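Local coordinates for protein carbohydrate kinase (Agrobacterium tumefaciens, PDB 2NWH) that probably transfers a phosphate group, typically from ATP, to a sugar or related small molecule, at residues A[3-9]-A[134-140]; A[59-63]-A[114-118]; A[85-90]-A[117-122]; A[129-135]-A[155-161]. The contacts are given in a common frame with arbitrary orientation. Residue numbers count along the deposited sequence, not the author numbering.

Contact 1: residues A[3-9]-A[134-140]; sequences MKKILVL and ASDFLLC
Two neighbouring parallel strands, 5-9 and 137-140, pair here inside the large sheet of a ribokinase-like alpha/beta fold. Their axes come within 4.6 Å and their N-to-C directions differ by 21°. The register runs Ile6-Phe137, Leu7-Leu138, Val8-Leu139 and Leu9-Cys140, with CA atoms 4.6 to 5.0 Å apart. Strand 5-9 donates from Leu7 N to Phe137 O (2.9 Å) and from Leu9 N to Leu139 O (2.8 Å), and Leu7 O receives Leu139 N (2.9 Å). At the entry, Lys5 O accepts Asp136 N at 2.8 Å and, weakly, Phe137 N at 3.2 Å. Asp136, with chi1 m, places OD2 2.8 Å from both Lys4 N and Lys5 N, so one carboxylate oxygen accepts two successive backbone NH groups where the strand begins. Ile6, Val8, Phe137 and Leu139 share one face, where helix 41-51 packs on Ile6, Val8 and Leu139. Leu7, Leu9 and Leu138 point to the other, against helix 126-134; strands 55-63 and 163-166 flank the pair.

Contact 2: residues A[59-63]-A[114-118]; sequences IAPRG and LYKLF
The end of a sheet strand, 59-63, meets a single turn, 114-118, mainly through apolar side chains, with Leu114 also touching strand backbone; 322 Å² is buried in all. The strand is extended, while residues 114-117 have helical phi/psi; Leu117 N bonds to Leu114 O and Phe118 N to Tyr115 O, both at 3.0 Å, so the turn is tight. Nearest CA atoms are those of Pro61 and Tyr115, 5.9 Å apart. Pro61, its ring puckered C-gamma exo and its CB directed at the turn, sits between Leu114, Tyr115 and Phe118. Its CG lies 3.8 Å from Tyr115 CD1, near the plane of that ring, and also 3.8 Å from Phe118 CD1, while its CB is 4.0 Å from Leu114 CD2. Leu114, chi1 t and chi2 p, extends along the strand backbone, bringing CD2 to 3.5 Å from Arg62 C and 3.8 Å from Gly63 N. Tyr115 takes chi1 m, which swings its ring toward the strand; its OH bonds to Ala12 N. Phe118, chi1 t, reaches back so that CE1 sits 4.1 Å from Ile59 CG2, that isoleucine being m,t. Arg62 points its CB away and pairs with Asp82. This is apolar packing of a connection against the sheet: the segment leaving strand 105-111 of the smaller four-stranded sheet crosses the end of strand 55-63 before the next helix of the alpha/beta domain begins, in a ribokinase-like fold.

Contact 3: residues A[85-90]-A[117-122]; sequences FTFLDR and LFTPRR
An aromatic cluster near the surface joins the edge strand 81-87 of the large sheet in this ribokinase-like fold to the entry of helix 120-123. Phe85 and Phe87, two apart on the strand, both direct CB toward 117-122, whereas Leu88 and Asp89 lie in a type I beta turn from Phe87 to Arg90, closed by Arg90 N to Phe87 O at 2.9 Å. On the other side Phe118 is the centre of an inverse gamma turn, phi/psi -85/79, and Thr119 is the N-cap of the helix, its OG1 taking Arg122 N at 3.3 Å. CA atoms stay well apart, 8.1 Å for Phe85-Phe118 and 9.0 Å for Phe87-Leu117, leaving room for the rings. Phe85, chi1 -147°, turns its edge to the face of Phe118 (chi1 t) in a T-shaped pair with centroids 5.2 Å apart and planes at 63°. Phe87, chi1 m, receives Leu117 (m,t) over its face: CD1 is 3.8 Å from the ring centroid, only 9° off the normal, a CH-pi contact. Arg90, m at its first three chi angles, folds back so that NH1 comes 3.8 Å from Leu117 CD1. The long side chain of Arg122 (m,t,t) runs beside both strand rings, CB lying 3.6 Å from Phe85 CZ and NE 3.9 Å from Phe87 CE1, and its NH1 donates to Leu117 O at 2.8 Å.

Contact 4: residues A[129-135]-A[155-161]; sequences REAIIAS and IARACEK
Both segments are C-terminal helix ends: 129-134 closes helix 126-134, and 155-158 finishes helix 146-158. The second ends in a Schellman motif, with Glu160 at positive phi (44°), Lys161 N bonded to Ala156 O at 3.0 Å and Glu160 N to Arg157 O at 2.8 Å. CA atoms are nearest at Ile133-Cys159, 6.8 Å, and Arg129-Ile155, 7.7 Å. Between the helices Ile132 and Ile155, both m,t, meet CD1 to CG2 at 3.6 Å; Ile132 CG2 also lies 4.1 Å from Cys159 CB. Arg129, extended t,t,t, lays a guanidinium face over Ile155 and brings NH1 to 3.6 Å from Ala158 CB. Lys161, m,m,t,t, reaches across to the other helix end: NZ makes a weak 2.9 Å bond to Ser135 O and donates to a water, 2.7 Å away, that in turn donates to Ile133 O, also at 2.7 Å. Thus an apolar seam between two helices packed on the same sheet face gives way, at their C-terminal ends, to a lysine ammonium that reaches one carbonyl weakly and a second through water.

Contact 1 lies within the large sheet; contacts 2 and 4 pack against the face bearing Leu7, Leu9 and Ile59, and contact 3 sits at the edge strand. Contacts 1 and 4, centres 9 Å apart, share Ala134 and Ser135: Leu7 and Leu138 of the strand pair pack on Ala131, Ile132 and Ala156 of the helices. Ile59 N, 2.8 Å from Val8 O, leads to contact 2, whose centre is about 18 Å from that of contact 1. Contacts 2 and 3, 5 Å between centres, share Leu117 and Phe118, and Arg62 O to Phe87 N (2.8 Å) joins their strands. A bound calcium is about 13 Å from the side chains of Cys140 and Ile155; the sodium site involves other residues, Asp249 and Thr251.

Contact 1: residues A[3-9]-A[134-140]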
# COMPACT_ATOMS: atom_id res chain seq x y z
N MET A 3 6.04 -17.08 -8.28
CA MET A 3 6.02 -15.57 -8.47
C MET A 3 7.23 -14.88 -7.83
O MET A 3 7.36 -14.85 -6.60
CB MET A 3 4.70 -14.97 -7.95
CG MET A 3 3.49 -15.14 -8.88
SD MET A 3 3.22 -16.82 -9.54
CE MET A 3 2.73 -17.73 -8.05
N LYS A 4 8.12 -14.35 -8.67
CA LYS A 4 9.36 -13.77 -8.17
C LYS A 4 9.37 -12.28 -8.40
O LYS A 4 9.99 -11.56 -7.63
CB LYS A 4 10.58 -14.37 -8.88
CG LYS A 4 11.67 -14.75 -7.88
CD LYS A 4 12.44 -13.54 -7.33
CE LYS A 4 13.79 -13.90 -6.76
NZ LYS A 4 14.25 -12.80 -5.85
N LYS A 5 8.70 -11.84 -9.45
CA LYS A 5 8.81 -10.45 -9.90
C LYS A 5 7.49 -9.72 -9.77
O LYS A 5 6.48 -10.20 -10.24
CB LYS A 5 9.31 -10.39 -11.34
CG LYS A 5 10.76 -10.77 -11.53
CD LYS A 5 11.19 -10.65 -13.02
CE LYS A 5 11.21 -9.20 -13.58
NZ LYS A 5 12.14 -8.23 -12.93
N ILE A 6 7.50 -8.59 -9.06
CA ILE A 6 6.28 -7.87 -8.82
C ILE A 6 6.47 -6.48 -9.39
O ILE A 6 7.48 -5.81 -9.07
CB ILE A 6 5.95 -7.77 -7.28
CG1 ILE A 6 5.80 -9.17 -6.66
CG2 ILE A 6 4.77 -6.82 -7.04
CD1 ILE A 6 5.62 -9.12 -5.19
N LEU A 7 5.52 -6.04 -10.20
CA LEU A 7 5.55 -4.67 -10.71
C LEU A 7 4.48 -3.86 -10.02
O LEU A 7 3.31 -4.28 -10.01
CB LEU A 7 5.31 -4.66 -12.21
CG LEU A 7 5.22 -3.27 -12.89
CD1 LEU A 7 6.58 -2.64 -12.97
CD2 LEU A 7 4.68 -3.45 -14.28
N VAL A 8 4.88 -2.71 -9.48
CA VAL A 8 3.98 -1.80 -8.76
C VAL A 8 3.74 -0.56 -9.60
O VAL A 8 4.69 0.06 -10.10
CB VAL A 8 4.58 -1.39 -7.42
CG1 VAL A 8 3.63 -0.45 -6.67
CG2 VAL A 8 4.86 -2.65 -6.60
N LEU A 9 2.48 -0.21 -9.79
CA LEU A 9 2.10 1.02 -10.50
C LEU A 9 1.24 1.86 -9.55
O LEU A 9 0.11 1.49 -9.21
CB LEU A 9 1.36 0.68 -11.80
CG LEU A 9 2.15 -0.26 -12.69
CD1 LEU A 9 1.60 -1.68 -12.58
CD2 LEU A 9 1.97 0.23 -14.16
N ALA A 134 7.06 -8.72 -18.31
CA ALA A 134 8.27 -9.15 -17.60
C ALA A 134 7.99 -9.50 -16.13
O ALA A 134 8.84 -10.11 -15.45
CB ALA A 134 9.32 -8.06 -17.66
N SER A 135 6.81 -9.13 -15.63
CA SER A 135 6.49 -9.34 -14.20
C SER A 135 5.69 -10.63 -13.98
O SER A 135 5.19 -11.23 -14.94
CB SER A 135 5.69 -8.15 -13.66
OG SER A 135 4.31 -8.39 -13.89
N ASP A 136 5.55 -11.04 -12.72
CA ASP A 136 4.73 -12.22 -12.36
C ASP A 136 3.43 -11.85 -11.62
O ASP A 136 2.49 -12.65 -11.55
CB ASP A 136 5.54 -13.14 -11.43
CG ASP A 136 6.79 -13.67 -12.08
OD1 ASP A 136 6.71 -14.09 -13.27
OD2 ASP A 136 7.85 -13.66 -11.41
N PHE A 137 3.40 -10.66 -11.03
CA PHE A 137 2.29 -10.20 -10.21
C PHE A 137 2.32 -8.66 -10.26
O PHE A 137 3.39 -8.05 -10.17
CB PHE A 137 2.54 -10.63 -8.75
CG PHE A 137 1.29 -10.94 -7.99
CD1 PHE A 137 1.02 -12.25 -7.57
CD2 PHE A 137 0.36 -9.93 -7.71
CE1 PHE A 137 -0.17 -12.56 -6.86
CE2 PHE A 137 -0.84 -10.21 -7.02
CZ PHE A 137 -1.10 -11.55 -6.58
N LEU A 138 1.14 -8.05 -10.38
CA LEU A 138 0.99 -6.58 -10.44
C LEU A 138 0.39 -6.05 -9.15
O LEU A 138 -0.46 -6.74 -8.51
CB LEU A 138 0.07 -6.15 -11.59
CG LEU A 138 0.45 -6.71 -12.97
CD1 LEU A 138 -0.57 -6.27 -14.00
CD2 LEU A 138 1.88 -6.32 -13.39
N LEU A 139 0.79 -4.83 -8.79
CA LEU A 139 0.18 -4.16 -7.67
C LEU A 139 -0.06 -2.72 -8.05
O LEU A 139 0.85 -2.04 -8.53
CB LEU A 139 1.09 -4.22 -6.42
CG LEU A 139 0.63 -3.34 -5.21
CD1 LEU A 139 -0.75 -3.80 -4.65
CD2 LEU A 139 1.73 -3.33 -4.11
N CYS A 140 -1.26 -2.21 -7.79
CA CYS A 140 -1.49 -0.80 -8.05
C CYS A 140 -2.06 -0.16 -6.80
O CYS A 140 -2.42 -0.85 -5.83
CB CYS A 140 -2.44 -0.62 -9.25
SG CYS A 140 -4.16 -1.22 -8.95

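Contact 2: residues A[59-63]-A[114-118]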
# COMPACT_ATOMS: atom_id res chain seq x y z
N ILE A 59 6.70 1.74 -11.16
CA ILE A 59 6.50 2.82 -12.12
C ILE A 59 5.57 3.83 -11.43
O ILE A 59 4.38 3.53 -11.16
CB ILE A 59 5.83 2.30 -13.39
CG1 ILE A 59 6.68 1.24 -14.07
CG2 ILE A 59 5.62 3.49 -14.45
CD1 ILE A 59 5.86 0.49 -15.22
N ALA A 60 6.14 5.00 -11.10
CA ALA A 60 5.36 6.10 -10.53
C ALA A 60 5.63 7.41 -11.30
O ALA A 60 6.78 7.66 -11.69
CB ALA A 60 5.72 6.28 -9.09
N PRO A 61 4.60 8.25 -11.46
CA PRO A 61 4.82 9.60 -12.04
C PRO A 61 5.86 10.30 -11.18
O PRO A 61 5.84 10.17 -9.94
CB PRO A 61 3.45 10.27 -11.94
CG PRO A 61 2.47 9.10 -12.08
CD PRO A 61 3.17 8.05 -11.14
N ARG A 62 6.82 10.95 -11.81
CA ARG A 62 7.95 11.53 -11.09
C ARG A 62 8.27 12.89 -11.73
O ARG A 62 8.21 13.03 -12.94
CB ARG A 62 9.15 10.62 -11.25
CG ARG A 62 10.45 11.07 -10.63
CD ARG A 62 10.44 11.02 -9.07
NE ARG A 62 9.98 9.69 -8.59
CZ ARG A 62 10.71 8.56 -8.62
NH1 ARG A 62 11.96 8.53 -9.08
NH2 ARG A 62 10.15 7.43 -8.20
N GLY A 63 8.67 13.85 -10.91
CA GLY A 63 9.15 15.14 -11.43
C GLY A 63 10.63 15.17 -11.81
O GLY A 63 11.38 14.25 -11.51
N LEU A 114 0.39 15.47 -9.97
CA LEU A 114 1.18 14.79 -11.01
C LEU A 114 0.58 13.46 -11.42
O LEU A 114 0.71 13.07 -12.59
CB LEU A 114 2.64 14.64 -10.62
CG LEU A 114 3.58 14.34 -11.81
CD1 LEU A 114 3.71 15.55 -12.80
CD2 LEU A 114 4.92 13.94 -11.31
N TYR A 115 -0.09 12.75 -10.49
CA TYR A 115 -0.69 11.42 -10.81
C TYR A 115 -1.74 11.49 -11.93
O TYR A 115 -1.97 10.50 -12.63
CB TYR A 115 -1.31 10.75 -9.56
CG TYR A 115 -0.28 10.51 -8.45
CD1 TYR A 115 1.00 10.10 -8.77
CD2 TYR A 115 -0.62 10.67 -7.11
CE1 TYR A 115 1.97 9.87 -7.79
CE2 TYR A 115 0.36 10.45 -6.10
CZ TYR A 115 1.65 10.05 -6.48
OH TYR A 115 2.64 9.78 -5.56
N LYS A 116 -2.36 12.65 -12.09
CA LYS A 116 -3.35 12.85 -13.17
C LYS A 116 -2.74 12.71 -14.55
O LYS A 116 -3.49 12.49 -15.50
CB LYS A 116 -4.02 14.24 -13.08
CG LYS A 116 -4.61 14.51 -11.69
CD LYS A 116 -5.38 15.80 -11.65
CE LYS A 116 -6.26 15.80 -10.43
NZ LYS A 116 -5.47 16.26 -9.27
N LEU A 117 -1.41 12.81 -14.65
CA LEU A 117 -0.73 12.63 -15.95
C LEU A 117 -0.60 11.17 -16.34
O LEU A 117 -0.31 10.86 -17.51
CB LEU A 117 0.66 13.26 -15.93
CG LEU A 117 0.72 14.79 -15.76
CD1 LEU A 117 2.17 15.27 -15.92
CD2 LEU A 117 -0.20 15.56 -16.68
N PHE A 118 -0.83 10.27 -15.40
CA PHE A 118 -0.74 8.85 -15.72
C PHE A 118 -2.09 8.41 -16.30
O PHE A 118 -2.92 7.81 -15.62
CB PHE A 118 -0.33 8.03 -14.48
CG PHE A 118 0.35 6.71 -14.82
CD1 PHE A 118 1.11 6.04 -13.85
CD2 PHE A 118 0.30 6.19 -16.14
CE1 PHE A 118 1.73 4.81 -14.14
CE2 PHE A 118 0.92 4.97 -16.45
CZ PHE A 118 1.63 4.29 -15.46

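Contact 3: residues A[85-90]-A[117-122]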
# COMPACT_ATOMS: atom_id res chain seq x y z
N PHE A 85 7.90 7.27 -14.31
CA PHE A 85 7.26 7.97 -15.44
C PHE A 85 7.61 9.46 -15.28
O PHE A 85 6.85 10.23 -14.71
CB PHE A 85 5.74 7.72 -15.49
CG PHE A 85 5.16 7.69 -16.92
CD1 PHE A 85 4.30 6.66 -17.31
CD2 PHE A 85 5.50 8.68 -17.85
CE1 PHE A 85 3.77 6.59 -18.62
CE2 PHE A 85 4.96 8.66 -19.15
CZ PHE A 85 4.11 7.60 -19.55
N THR A 86 8.78 9.84 -15.77
CA THR A 86 9.38 11.18 -15.48
C THR A 86 8.83 12.28 -16.36
O THR A 86 8.76 12.11 -17.62
CB THR A 86 10.93 11.13 -15.69
OG1 THR A 86 11.47 10.14 -14.81
CG2 THR A 86 11.61 12.47 -15.38
N PHE A 87 8.44 13.40 -15.73
CA PHE A 87 8.03 14.62 -16.44
C PHE A 87 8.93 15.74 -15.99
O PHE A 87 8.77 16.30 -14.91
CB PHE A 87 6.56 14.98 -16.18
CG PHE A 87 5.64 13.89 -16.59
CD1 PHE A 87 5.25 13.77 -17.92
CD2 PHE A 87 5.22 12.95 -15.65
CE1 PHE A 87 4.41 12.71 -18.35
CE2 PHE A 87 4.35 11.88 -16.04
CZ PHE A 87 3.97 11.77 -17.40
N LEU A 88 9.95 16.00 -16.81
CA LEU A 88 11.10 16.78 -16.38
C LEU A 88 10.74 18.21 -15.99
O LEU A 88 11.36 18.78 -15.05
CB LEU A 88 12.18 16.77 -17.47
CG LEU A 88 12.97 15.45 -17.54
CD1 LEU A 88 13.99 15.57 -18.72
CD2 LEU A 88 13.72 15.18 -16.20
N ASP A 89 9.71 18.75 -16.64
CA ASP A 89 9.17 20.10 -16.33
C ASP A 89 8.35 20.19 -15.03
O ASP A 89 7.97 21.28 -14.60
CB ASP A 89 8.29 20.59 -17.48
CG ASP A 89 7.14 19.64 -17.81
OD1 ASP A 89 7.40 18.43 -18.03
OD2 ASP A 89 5.96 20.11 -17.88
N ARG A 90 8.04 19.06 -14.39
CA ARG A 90 7.09 19.08 -13.27
C ARG A 90 7.73 18.72 -11.95
O ARG A 90 8.90 18.28 -11.89
CB ARG A 90 5.92 18.13 -13.52
CG ARG A 90 5.06 18.41 -14.81
CD ARG A 90 4.05 19.56 -14.59
NE ARG A 90 3.29 19.35 -13.34
CZ ARG A 90 2.03 18.89 -13.30
NH1 ARG A 90 1.38 18.66 -14.44
NH2 ARG A 90 1.41 18.70 -12.13
N LEU A 117 -1.41 12.81 -14.65
CA LEU A 117 -0.73 12.63 -15.95
C LEU A 117 -0.60 11.17 -16.34
O LEU A 117 -0.31 10.86 -17.51
CB LEU A 117 0.66 13.26 -15.93
CG LEU A 117 0.72 14.79 -15.76
CD1 LEU A 117 2.17 15.27 -15.92
CD2 LEU A 117 -0.20 15.56 -16.68
N PHE A 118 -0.83 10.27 -15.40
CA PHE A 118 -0.74 8.85 -15.72
C PHE A 118 -2.09 8.41 -16.30
O PHE A 118 -2.92 7.81 -15.62
CB PHE A 118 -0.33 8.03 -14.48
CG PHE A 118 0.35 6.71 -14.82
CD1 PHE A 118 1.11 6.04 -13.85
CD2 PHE A 118 0.30 6.19 -16.14
CE1 PHE A 118 1.73 4.81 -14.14
CE2 PHE A 118 0.92 4.97 -16.45
CZ PHE A 118 1.63 4.29 -15.46
N THR A 119 -2.30 8.73 -17.56
CA THR A 119 -3.60 8.54 -18.21
C THR A 119 -3.66 7.16 -18.88
O THR A 119 -2.63 6.46 -18.99
CB THR A 119 -3.78 9.56 -19.32
OG1 THR A 119 -2.72 9.36 -20.23
CG2 THR A 119 -3.77 11.02 -18.72
N PRO A 120 -4.88 6.70 -19.28
CA PRO A 120 -4.91 5.40 -19.98
C PRO A 120 -4.03 5.36 -21.22
O PRO A 120 -3.38 4.35 -21.48
CB PRO A 120 -6.38 5.24 -20.34
CG PRO A 120 -7.09 5.96 -19.24
CD PRO A 120 -6.24 7.24 -19.09
N ARG A 121 -3.99 6.47 -21.95
CA ARG A 121 -3.14 6.58 -23.13
C ARG A 121 -1.69 6.29 -22.79
O ARG A 121 -1.02 5.52 -23.48
CB ARG A 121 -3.30 8.00 -23.67
CG ARG A 121 -2.42 8.38 -24.81
CD ARG A 121 -3.06 9.60 -25.49
NE ARG A 121 -2.50 9.71 -26.82
CZ ARG A 121 -3.00 10.45 -27.80
NH1 ARG A 121 -2.39 10.45 -28.98
NH2 ARG A 121 -4.10 11.17 -27.62
N ARG A 122 -1.21 6.86 -21.69
CA ARG A 122 0.17 6.63 -21.29
C ARG A 122 0.40 5.21 -20.76
O ARG A 122 1.47 4.66 -20.95
CB ARG A 122 0.62 7.70 -20.28
CG ARG A 122 0.78 9.11 -20.92
CD ARG A 122 1.49 10.10 -20.04
NE ARG A 122 1.67 11.35 -20.78
CZ ARG A 122 1.04 12.51 -20.56
NH1 ARG A 122 0.17 12.69 -19.56
NH2 ARG A 122 1.32 13.53 -21.36

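Contact 4: residues A[129-135]-A[155-161]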
# COMPACT_ATOMS: atom_id res chain seq x y z
N ARG A 129 3.50 -2.03 -21.20
CA ARG A 129 3.05 -3.41 -21.46
C ARG A 129 4.18 -4.42 -21.32
O ARG A 129 3.97 -5.48 -20.78
CB ARG A 129 2.39 -3.56 -22.83
CG ARG A 129 1.50 -4.82 -22.86
CD ARG A 129 0.76 -4.95 -24.15
NE ARG A 129 -0.20 -6.02 -24.02
CZ ARG A 129 -1.50 -5.82 -23.92
NH1 ARG A 129 -2.33 -6.86 -23.82
NH2 ARG A 129 -1.98 -4.58 -23.97
N GLU A 130 5.36 -4.07 -21.79
CA GLU A 130 6.53 -4.93 -21.66
C GLU A 130 6.96 -5.08 -20.17
O GLU A 130 7.38 -6.15 -19.74
CB GLU A 130 7.67 -4.36 -22.48
CG GLU A 130 7.37 -4.46 -23.99
CD GLU A 130 8.45 -3.86 -24.86
OE1 GLU A 130 9.55 -3.54 -24.38
OE2 GLU A 130 8.18 -3.72 -26.06
N ALA A 131 6.87 -4.01 -19.41
CA ALA A 131 7.13 -4.13 -17.95
C ALA A 131 6.18 -5.15 -17.35
O ALA A 131 6.60 -6.04 -16.52
CB ALA A 131 6.98 -2.74 -17.24
N ILE A 132 4.91 -5.05 -17.74
CA ILE A 132 3.87 -5.99 -17.27
C ILE A 132 4.22 -7.45 -17.65
O ILE A 132 4.18 -8.36 -16.81
CB ILE A 132 2.44 -5.55 -17.72
CG1 ILE A 132 2.08 -4.22 -17.02
CG2 ILE A 132 1.40 -6.66 -17.44
CD1 ILE A 132 0.81 -3.56 -17.46
N ILE A 133 4.63 -7.65 -18.91
CA ILE A 133 4.90 -9.00 -19.40
C ILE A 133 6.13 -9.60 -18.71
O ILE A 133 6.25 -10.84 -18.53
CB ILE A 133 5.07 -8.98 -20.95
CG1 ILE A 133 3.72 -8.73 -21.63
CG2 ILE A 133 5.72 -10.30 -21.44
CD1 ILE A 133 3.83 -8.40 -23.17
N ALA A 134 7.06 -8.72 -18.31
CA ALA A 134 8.27 -9.15 -17.60
C ALA A 134 7.99 -9.50 -16.13
O ALA A 134 8.84 -10.11 -15.45
CB ALA A 134 9.32 -8.06 -17.66
N SER A 135 6.81 -9.13 -15.63
CA SER A 135 6.49 -9.34 -14.20
C SER A 135 5.69 -10.63 -13.98
O SER A 135 5.19 -11.23 -14.94
CB SER A 135 5.69 -8.15 -13.66
OG SER A 135 4.31 -8.39 -13.89
N ILE A 155 -5.53 -4.85 -19.11
CA ILE A 155 -4.19 -5.32 -19.49
C ILE A 155 -3.78 -6.54 -18.68
O ILE A 155 -3.30 -7.52 -19.24
CB ILE A 155 -3.12 -4.22 -19.36
CG1 ILE A 155 -3.37 -3.09 -20.35
CG2 ILE A 155 -1.74 -4.81 -19.62
CD1 ILE A 155 -2.39 -1.89 -20.18
N ALA A 156 -3.97 -6.47 -17.36
CA ALA A 156 -3.74 -7.62 -16.50
C ALA A 156 -4.50 -8.86 -16.96
O ALA A 156 -3.92 -9.94 -17.00
CB ALA A 156 -4.12 -7.32 -15.08
N ARG A 157 -5.78 -8.68 -17.27
CA ARG A 157 -6.61 -9.75 -17.85
C ARG A 157 -5.89 -10.32 -19.07
O ARG A 157 -5.49 -11.48 -19.06
CB ARG A 157 -7.98 -9.21 -18.28
CG ARG A 157 -9.09 -10.28 -18.47
CD ARG A 157 -10.31 -9.62 -19.17
NE ARG A 157 -10.87 -8.53 -18.37
CZ ARG A 157 -11.78 -7.68 -18.80
NH1 ARG A 157 -12.27 -7.81 -20.02
NH2 ARG A 157 -12.22 -6.70 -18.02
N ALA A 158 -5.69 -9.49 -20.10
CA ALA A 158 -5.13 -9.94 -21.37
C ALA A 158 -3.77 -10.62 -21.20
O ALA A 158 -3.47 -11.58 -21.91
CB ALA A 158 -5.05 -8.79 -22.39
N CYS A 159 -2.97 -10.11 -20.26
CA CYS A 159 -1.65 -10.67 -19.95
C CYS A 159 -1.66 -11.84 -18.95
O CYS A 159 -0.60 -12.38 -18.62
CB CYS A 159 -0.73 -9.54 -19.44
SG CYS A 159 -0.29 -8.39 -20.76
N GLU A 160 -2.84 -12.24 -18.48
CA GLU A 160 -2.93 -13.24 -17.40
C GLU A 160 -1.93 -13.00 -16.27
O GLU A 160 -1.17 -13.89 -15.85
CB GLU A 160 -2.83 -14.67 -17.99
CG GLU A 160 -3.81 -14.89 -19.12
CD GLU A 160 -3.30 -15.84 -20.21
OE1 GLU A 160 -2.11 -15.72 -20.61
OE2 GLU A 160 -4.09 -16.67 -20.71
N LYS A 161 -1.93 -11.76 -15.79
CA LYS A 161 -1.16 -11.38 -14.62
C LYS A 161 -2.11 -11.11 -13.48
O LYS A 161 -3.08 -10.37 -13.65
CB LYS A 161 -0.28 -10.16 -14.89
CG LYS A 161 0.74 -10.38 -15.99
CD LYS A 161 1.86 -11.34 -15.59
CE LYS A 161 2.80 -11.57 -16.79
NZ LYS A 161 3.53 -12.86 -16.60
O HOH W 1 4.86 -13.06 -18.95